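Local coordinates for putative oxidoreductase (Klebsiella pneumoniae subsp. pneumoniae MGH 78578, PDB 3E82), which probably acts as an oxidoreductase of the Gfo/Idh/MocA family, pairing a nucleotide-binding Rossmann domain with a C-terminal alpha/beta domain, at residues P319-L324 with D349-T354; F192-S197 with L345-D350. All coordinates share one frame; numbering follows the deposited sequence.

Contact 1: residues P319-L324 with D349-T354; sequences PPVEAL and DDERNT
Thr-354, whose methyl packs on Val-321, takes hold of the carbonyl O of Asp-350 twice. Its OG1 donates to that O over 2.8 Å, with a C=O...OG1 angle of 154°, and its backbone N bonds to the same O over 3.1 Å from the other face of the peptide plane. With OG1 turned back onto its own helix beside the backbone N, CG2 is left anti to that N and meets Val-321 CG1 at 4.0 Å. The second methyl of Val-321, CG2, reaches the backbone O of Glu-351 at 4.1 Å and lies a little farther from that residue's CB.

The other half of the contact is made one turn later on helix 320-339. Leu-324 CG is anti to its backbone N (chi1 -177°), which carries CD2 over the flat carboxylate of Glu-351. There CD2 lies 3.3 Å from Glu-351 OE2 and 3.5 Å from Glu-351 CD, and most of the CD2 to CD separation is perpendicular to the carboxylate plane. The two side chains cross at nearly a right angle. Both oxygens of the acid have polar partners elsewhere: OE2 forms a salt bridge with Arg-108 of helix 104-116, while OE1 accepts the backbone N of Ser-348. Since Ser-348 is the N-cap and its OG caps the backbone N of Glu-351, the pair makes a capping box.

The short helical segments run at 113° to each other, their axes 10.3 Å apart, so they touch through these few side chains and no hydrogen bond passes between them. The chemistry implies a division of labour: Leu-324 screens one face of the Glu-351 carboxylate, while Ser-348 and Arg-108 probably fix its rotation and offset its charge.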
loop_
_atom_site.group_PDB
_atom_site.type_symbol
_atom_site.label_atom_id
_atom_site.label_comp_id
_atom_site.label_asym_id
_atom_site.label_seq_id
_atom_site.Cartn_x
_atom_site.Cartn_y
_atom_site.Cartn_z
ATOM N N PRO B 319 -19.658 21.890 1.976
ATOM C CA PRO B 319 -20.899 21.766 1.203
ATOM C C PRO B 319 -21.283 20.299 1.040
ATOM O O PRO B 319 -20.419 19.421 0.927
ATOM C CB PRO B 319 -20.559 22.447 -0.115
ATOM C CG PRO B 319 -19.061 22.271 -0.217
ATOM C CD PRO B 319 -18.606 22.550 1.187
ATOM N N PRO B 320 -22.591 20.014 1.034
ATOM C CA PRO B 320 -23.079 18.638 0.895
ATOM C C PRO B 320 -22.558 17.847 -0.304
ATOM O O PRO B 320 -22.400 16.626 -0.220
ATOM C CB PRO B 320 -24.605 18.800 0.899
ATOM C CG PRO B 320 -24.831 20.214 0.428
ATOM C CD PRO B 320 -23.704 20.986 1.070
ATOM N N VAL B 321 -22.289 18.528 -1.411
ATOM C CA VAL B 321 -21.777 17.843 -2.592
ATOM C C VAL B 321 -20.407 17.190 -2.322
ATOM O O VAL B 321 -20.039 16.204 -2.966
ATOM C CB VAL B 321 -21.666 18.809 -3.794
ATOM C CG1 VAL B 321 -20.570 19.840 -3.556
ATOM C CG2 VAL B 321 -21.417 18.018 -5.061
ATOM N N GLU B 322 -19.662 17.737 -1.362
ATOM C CA GLU B 322 -18.364 17.176 -1.025
ATOM C C GLU B 322 -18.565 15.896 -0.237
ATOM O O GLU B 322 -17.742 14.989 -0.304
ATOM C CB GLU B 322 -17.525 18.172 -0.220
ATOM C CG GLU B 322 -17.278 19.467 -0.973
ATOM C CD GLU B 322 -16.211 20.336 -0.338
ATOM O OE1 GLU B 322 -15.934 20.181 0.872
ATOM O OE2 GLU B 322 -15.657 21.188 -1.061
ATOM N N ALA B 323 -19.661 15.823 0.511
ATOM C CA ALA B 323 -19.965 14.620 1.273
ATOM C C ALA B 323 -20.454 13.575 0.274
ATOM O O ALA B 323 -20.203 12.381 0.436
ATOM C CB ALA B 323 -21.042 14.902 2.321
ATOM N N LEU B 324 -21.152 14.035 -0.762
ATOM C CA LEU B 324 -21.657 13.144 -1.806
ATOM C C LEU B 324 -20.467 12.507 -2.551
ATOM O O LEU B 324 -20.511 11.332 -2.934
ATOM C CB LEU B 324 -22.524 13.937 -2.796
ATOM C CG LEU B 324 -23.203 13.158 -3.935
ATOM C CD1 LEU B 324 -24.353 12.333 -3.380
ATOM C CD2 LEU B 324 -23.729 14.132 -4.997
ATOM N N ASP B 349 -22.403 15.573 -14.229
ATOM C CA ASP B 349 -21.516 16.609 -14.739
ATOM C C ASP B 349 -21.606 17.874 -13.904
ATOM O O ASP B 349 -20.597 18.521 -13.640
ATOM C CB ASP B 349 -21.859 16.918 -16.191
ATOM C CG ASP B 349 -21.499 15.782 -17.117
ATOM O OD1 ASP B 349 -20.292 15.575 -17.364
ATOM O OD2 ASP B 349 -22.421 15.084 -17.585
ATOM N N ASP B 350 -22.814 18.225 -13.478
ATOM C CA ASP B 350 -22.993 19.418 -12.668
ATOM C C ASP B 350 -22.352 19.243 -11.289
ATOM O O ASP B 350 -21.840 20.203 -10.706
ATOM C CB ASP B 350 -24.482 19.757 -12.532
ATOM C CG ASP B 350 -25.131 20.092 -13.871
ATOM O OD1 ASP B 350 -24.403 20.514 -14.802
ATOM O OD2 ASP B 350 -26.368 19.946 -13.993
ATOM N N GLU B 351 -22.376 18.023 -10.767
ATOM C CA GLU B 351 -21.769 17.766 -9.468
ATOM C C GLU B 351 -20.250 17.874 -9.609
ATOM O O GLU B 351 -19.572 18.428 -8.742
ATOM C CB GLU B 351 -22.189 16.384 -8.952
ATOM C CG GLU B 351 -23.661 16.350 -8.540
ATOM C CD GLU B 351 -24.217 14.953 -8.348
ATOM O OE1 GLU B 351 -23.574 13.974 -8.790
ATOM O OE2 GLU B 351 -25.320 14.838 -7.767
ATOM N N ARG B 352 -19.730 17.368 -10.721
ATOM C CA ARG B 352 -18.296 17.423 -10.995
ATOM C C ARG B 352 -17.827 18.857 -11.203
ATOM O O ARG B 352 -16.735 19.223 -10.768
ATOM C CB ARG B 352 -17.962 16.604 -12.235
ATOM C CG ARG B 352 -18.154 15.118 -12.064
ATOM C CD ARG B 352 -18.196 14.447 -13.422
ATOM N NE ARG B 352 -18.352 13.002 -13.319
ATOM C CZ ARG B 352 -17.404 12.188 -12.874
ATOM N NH1 ARG B 352 -16.232 12.683 -12.495
ATOM N NH2 ARG B 352 -17.628 10.879 -12.810
ATOM N N ASN B 353 -18.645 19.664 -11.879
ATOM C CA ASN B 353 -18.292 21.062 -12.125
ATOM C C ASN B 353 -18.147 21.753 -10.790
ATOM O O ASN B 353 -17.165 22.450 -10.531
ATOM C CB ASN B 353 -19.381 21.784 -12.923
ATOM C CG ASN B 353 -19.532 21.244 -14.328
ATOM O OD1 ASN B 353 -18.608 20.645 -14.878
ATOM N ND2 ASN B 353 -20.701 21.470 -14.927
ATOM N N THR B 354 -19.148 21.556 -9.941
ATOM C CA THR B 354 -19.141 22.155 -8.623
ATOM C C THR B 354 -17.888 21.696 -7.878
ATOM O O THR B 354 -17.230 22.488 -7.207
ATOM C CB THR B 354 -20.389 21.736 -7.832
ATOM O OG1 THR B 354 -21.563 22.011 -8.608
ATOM C CG2 THR B 354 -20.458 22.500 -6.522
#

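Contact 2: residues F192-S197 with L345-D350; sequences FGLPQS and LDLSDD
Leu-194 and Leu-347 meet tip to tip in a purely apolar contact of the C-terminal alpha/beta domain fold, where the loop between helix 176-192 and strand 197-203 faces the loop leading into helix 349-356. Leu-194 CD1 is 3.7 Å from Leu-347 CD1. The other branch of Leu-194 crosses Leu-345 obliquely, CD2 lying 4.0 Å from Leu-345 CD1. Pro-195 adds a further apolar touch: its CD, crossing Leu-345 at about a right angle, lies 4.1 Å from Leu-345 CD1, the same methyl that packs on Leu-194 CD2. In both Leu-345 and Leu-347, CG stands beside the backbone N (chi1 -49° and -60°), and each presents its CD1 to Leu-194. Around them, Ala-325, Ala-328, Val-329 and Ala-332 of helix 320-339 and Leu-355 of helix 349-356 continue the hydrophobic packing.

Backbone conformation and hydrogen bonds within and around the loops shape the chain that carries these side chains. Gly-193, the first residue past helix 176-192, leaves helical angles with a positive phi of 81°, and its O accepts from the OH of Tyr-221. Gln-196 and Ser-197 both pair with Asn-220, forming a classic beta bulge at the start of that strand. On the opposing loop, Arg-108 donates through NH2 to the O of Asp-346, linking this loop to helix 104-116. Asp-346 is also the centre of an inverse gamma turn; the turn separates the two leucines that receive Leu-194 and is closed by a weak bond from Leu-347 N to Leu-345 O (3.1 Å).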
loop_
_atom_site.group_PDB
_atom_site.type_symbol
_atom_site.label_atom_id
_atom_site.label_comp_id
_atom_site.label_asym_id
_atom_site.label_seq_id
_atom_site.Cartn_x
_atom_site.Cartn_y
_atom_site.Cartn_z
ATOM N N PHE B 192 -6.417 16.658 -3.516
ATOM C CA PHE B 192 -6.260 16.424 -4.945
ATOM C C PHE B 192 -7.471 16.496 -5.862
ATOM O O PHE B 192 -7.323 16.327 -7.076
ATOM C CB PHE B 192 -5.614 15.047 -5.124
ATOM C CG PHE B 192 -4.441 14.806 -4.217
ATOM C CD1 PHE B 192 -3.258 15.528 -4.382
ATOM C CD2 PHE B 192 -4.515 13.855 -3.195
ATOM C CE1 PHE B 192 -2.162 15.307 -3.544
ATOM C CE2 PHE B 192 -3.424 13.628 -2.349
ATOM C CZ PHE B 192 -2.248 14.353 -2.522
ATOM N N GLY B 193 -8.658 16.733 -5.320
ATOM C CA GLY B 193 -9.826 16.748 -6.185
ATOM C C GLY B 193 -10.265 15.309 -6.429
ATOM O O GLY B 193 -9.797 14.392 -5.746
ATOM N N LEU B 194 -11.147 15.096 -7.402
ATOM C CA LEU B 194 -11.650 13.754 -7.705
ATOM C C LEU B 194 -10.685 12.863 -8.484
ATOM O O LEU B 194 -10.028 13.305 -9.415
ATOM C CB LEU B 194 -12.953 13.839 -8.513
ATOM C CG LEU B 194 -14.129 14.608 -7.917
ATOM C CD1 LEU B 194 -15.299 14.597 -8.906
ATOM C CD2 LEU B 194 -14.526 13.972 -6.597
ATOM N N PRO B 195 -10.598 11.581 -8.109
ATOM C CA PRO B 195 -9.705 10.657 -8.809
ATOM C C PRO B 195 -10.367 10.238 -10.114
ATOM O O PRO B 195 -11.590 10.376 -10.273
ATOM C CB PRO B 195 -9.585 9.494 -7.832
ATOM C CG PRO B 195 -10.975 9.460 -7.209
ATOM C CD PRO B 195 -11.257 10.926 -6.963
ATOM N N GLN B 196 -9.565 9.733 -11.044
ATOM C CA GLN B 196 -10.085 9.279 -12.324
ATOM C C GLN B 196 -10.763 7.919 -12.182
ATOM O O GLN B 196 -11.739 7.631 -12.873
ATOM C CB GLN B 196 -8.965 9.191 -13.356
ATOM C CG GLN B 196 -9.456 8.864 -14.761
ATOM C CD GLN B 196 -8.449 9.245 -15.824
ATOM O OE1 GLN B 196 -7.930 10.357 -15.816
ATOM N NE2 GLN B 196 -8.178 8.336 -16.749
ATOM N N SER B 197 -10.238 7.079 -11.292
ATOM C CA SER B 197 -10.818 5.756 -11.060
ATOM C C SER B 197 -10.493 5.274 -9.653
ATOM O O SER B 197 -9.581 5.783 -9.005
ATOM C CB SER B 197 -10.303 4.753 -12.090
ATOM O OG SER B 197 -8.939 4.448 -11.874
ATOM N N LEU B 345 -16.429 7.154 -10.665
ATOM C CA LEU B 345 -17.413 7.675 -9.706
ATOM C C LEU B 345 -18.768 8.008 -10.327
ATOM O O LEU B 345 -18.843 8.533 -11.439
ATOM C CB LEU B 345 -16.867 8.922 -9.003
ATOM C CG LEU B 345 -15.452 8.851 -8.419
ATOM C CD1 LEU B 345 -15.169 10.129 -7.647
ATOM C CD2 LEU B 345 -15.316 7.640 -7.504
ATOM N N ASP B 346 -19.841 7.709 -9.599
ATOM C CA ASP B 346 -21.183 7.980 -10.097
ATOM C C ASP B 346 -21.675 9.359 -9.665
ATOM O O ASP B 346 -22.533 9.481 -8.788
ATOM C CB ASP B 346 -22.156 6.897 -9.618
ATOM C CG ASP B 346 -23.535 7.034 -10.245
ATOM O OD1 ASP B 346 -23.666 7.761 -11.260
ATOM O OD2 ASP B 346 -24.486 6.404 -9.727
ATOM N N LEU B 347 -21.111 10.390 -10.291
ATOM C CA LEU B 347 -21.455 11.786 -10.023
ATOM C C LEU B 347 -21.807 12.433 -11.363
ATOM O O LEU B 347 -21.187 12.134 -12.382
ATOM C CB LEU B 347 -20.264 12.530 -9.408
ATOM C CG LEU B 347 -19.666 12.045 -8.082
ATOM C CD1 LEU B 347 -18.325 12.746 -7.810
ATOM C CD2 LEU B 347 -20.652 12.319 -6.960
ATOM N N SER B 348 -22.799 13.316 -11.362
ATOM C CA SER B 348 -23.221 13.988 -12.581
ATOM C C SER B 348 -22.226 15.064 -13.016
ATOM O O SER B 348 -21.317 15.430 -12.272
ATOM C CB SER B 348 -24.589 14.623 -12.368
ATOM O OG SER B 348 -24.513 15.661 -11.412
ATOM N N ASP B 349 -22.403 15.573 -14.229
ATOM C CA ASP B 349 -21.516 16.609 -14.739
ATOM C C ASP B 349 -21.606 17.874 -13.904
ATOM O O ASP B 349 -20.597 18.521 -13.640
ATOM C CB ASP B 349 -21.859 16.918 -16.191
ATOM C CG ASP B 349 -21.499 15.782 -17.117
ATOM O OD1 ASP B 349 -20.292 15.575 -17.364
ATOM O OD2 ASP B 349 -22.421 15.084 -17.585
ATOM N N ASP B 350 -22.814 18.225 -13.478
ATOM C CA ASP B 350 -22.993 19.418 -12.668
ATOM C C ASP B 350 -22.352 19.243 -11.289
ATOM O O ASP B 350 -21.840 20.203 -10.706
ATOM C CB ASP B 350 -24.482 19.757 -12.532
ATOM C CG ASP B 350 -25.131 20.092 -13.871
ATOM O OD1 ASP B 350 -24.403 20.514 -14.802
ATOM O OD2 ASP B 350 -26.368 19.946 -13.993
#

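Contact 1 packs on helix 349-356 itself, contact 2 on the loop that leads into it. Contact 2 is the more buried, joining loop to loop through aliphatic carbons alone; contact 1 is partly open, joins two helices and mixes methyls with a carboxylate. Their centres are 9 Å apart and they touch: Leu-324 CG of contact 1 packs on Leu-347 CD2 of contact 2 at 4.0 Å, and Arg-352 NE makes a weak hydrogen bond to Leu-347 O. Helix 320-339 takes part in contact 1 through its first turn, then covers contact 2 farther along. The Arg-108 side chain meets both, salt-bridged to the Glu-351 carboxylate and hydrogen-bonded to the backbone O of Asp-346.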